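Flagellar biosynthesis protein FlaG (Helicobacter pylori, PDB 6JSX) is a small flagellar protein of the FlaG family that probably contributes to the biosynthesis of the flagellum. Local coordinates at the interface of chains A and B. Coordinates in Å, arbitrary orientation; residue numbers count along the deposited sequence, not the author numbering. Chains: chain A/B, Flagellar biosynthesis protein FlaG.

The interface of chains A and B. Residues chain A 67, 71-72; chain B 9-10, 13.
The ring of A:Phe72 meets B:Leu10 at its rim: the methyl CD1 of B:Leu10 lies in the plane of the ring, 3.9 Å from the ring carbon CE2. One face of the same ring is covered from within chain A, where the branch methyl CG2 of A:Ile71 sits over the ring centre, 3.5 Å above the plane. The ring thus backs onto its own helix neighbour by a face and presents an edge to the partner, its side chain standing at about a right angle to that of B:Leu10.

A:Ile71 divides its two branches between these tasks. CG2 is spent on the ring, while CG1, anti to the carbonyl carbon (chi1 -57°), leads through an extended second torsion (chi2 -176°) to CD1, which reaches chain B. This terminal methyl lies against the surface of helix 4-21, between the side-chain root CB of B:Leu9 and the backbone N of B:Leu10, at 3.7 Å from each. B:Leu10 CA is nearly as near, and its CD1 lies 4.1 Å from A:Ile71 CD1, which places the B:Leu10 methyl beside both A:Ile71 and A:Phe72.

One turn back along helix 54-72, A:Val67 extends the contact to B:Arg13. Its CG1, anti to the backbone nitrogen (chi1 166°), stands 3.9 Å from CB of B:Arg13, the aliphatic root of the arginine side chain, and the two side chains cross nearly perpendicularly.

The patch is helix-to-helix packing made mainly of aliphatic groups; the residues described here hide 133 Å² between them, with A:Ile71 contributing 35 Å². Because the whole interface is two-fold symmetric, helix 54-72 of chain B packs on helix 4-21 of chain A in the same way. This patch and its twin help to hold the two copies together in the deposited dimer, although the structure alone does not show that this dimer forms in the flagellum.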
loop_
_atom_site.group_PDB
_atom_site.type_symbol
_atom_site.label_atom_id
_atom_site.label_comp_id
_atom_site.label_asym_id
_atom_site.label_seq_id
_atom_site.Cartn_x
_atom_site.Cartn_y
_atom_site.Cartn_z
ATOM N N VAL A 67 13.278 0.348 -2.201
ATOM C CA VAL A 67 13.129 -1.061 -1.870
ATOM C C VAL A 67 12.609 -1.798 -3.096
ATOM O O VAL A 67 13.176 -2.811 -3.508
ATOM C CB VAL A 67 12.197 -1.266 -0.670
ATOM C CG1 VAL A 67 11.773 -2.723 -0.561
ATOM C CG2 VAL A 67 12.883 -0.803 0.604
ATOM N N ILE A 71 14.518 -4.811 -5.215
ATOM C CA ILE A 71 13.798 -6.064 -5.316
ATOM C C ILE A 71 13.353 -6.403 -6.746
ATOM O O ILE A 71 13.491 -7.549 -7.166
ATOM C CB ILE A 71 12.597 -6.116 -4.344
ATOM C CG1 ILE A 71 13.057 -5.891 -2.903
ATOM C CG2 ILE A 71 11.898 -7.453 -4.428
ATOM C CD1 ILE A 71 11.943 -6.024 -1.873
ATOM N N PHE A 72 12.838 -5.431 -7.502
ATOM C CA PHE A 72 12.239 -5.752 -8.811
ATOM C C PHE A 72 12.899 -5.162 -10.062
ATOM O O PHE A 72 12.412 -5.384 -11.173
ATOM C CB PHE A 72 10.753 -5.386 -8.837
ATOM C CG PHE A 72 9.960 -5.978 -7.714
ATOM C CD1 PHE A 72 9.463 -7.269 -7.804
ATOM C CD2 PHE A 72 9.697 -5.239 -6.566
ATOM C CE1 PHE A 72 8.726 -7.822 -6.757
ATOM C CE2 PHE A 72 8.955 -5.783 -5.511
ATOM C CZ PHE A 72 8.471 -7.078 -5.611
ATOM N N LEU B 9 10.346 -10.505 0.712
ATOM C CA LEU B 9 11.213 -9.380 1.039
ATOM C C LEU B 9 10.399 -8.118 1.116
ATOM O O LEU B 9 10.583 -7.294 2.011
ATOM C CB LEU B 9 12.296 -9.195 -0.016
ATOM C CG LEU B 9 13.685 -9.649 0.410
ATOM C CD1 LEU B 9 14.097 -8.952 1.701
ATOM C CD2 LEU B 9 13.694 -11.169 0.562
ATOM N N LEU B 10 9.503 -7.966 0.159
ATOM C CA LEU B 10 8.710 -6.763 0.089
ATOM C C LEU B 10 7.875 -6.602 1.351
ATOM O O LEU B 10 7.919 -5.545 1.985
ATOM C CB LEU B 10 7.803 -6.785 -1.131
ATOM C CG LEU B 10 7.172 -5.407 -1.276
ATOM C CD1 LEU B 10 8.151 -4.475 -1.964
ATOM C CD2 LEU B 10 5.850 -5.500 -2.012
ATOM N N ARG B 13 10.024 -5.767 4.374
ATOM C CA ARG B 13 10.462 -4.374 4.382
ATOM C C ARG B 13 9.263 -3.450 4.543
ATOM O O ARG B 13 9.299 -2.493 5.319
ATOM C CB ARG B 13 11.248 -4.051 3.117
ATOM C CG ARG B 13 12.597 -4.769 3.050
ATOM C CD ARG B 13 13.617 -4.138 3.996
ATOM N NE ARG B 13 14.711 -5.047 4.351
ATOM C CZ ARG B 13 14.668 -5.903 5.371
ATOM N NH1 ARG B 13 13.583 -5.973 6.124
ATOM N NH2 ARG B 13 15.697 -6.696 5.637
#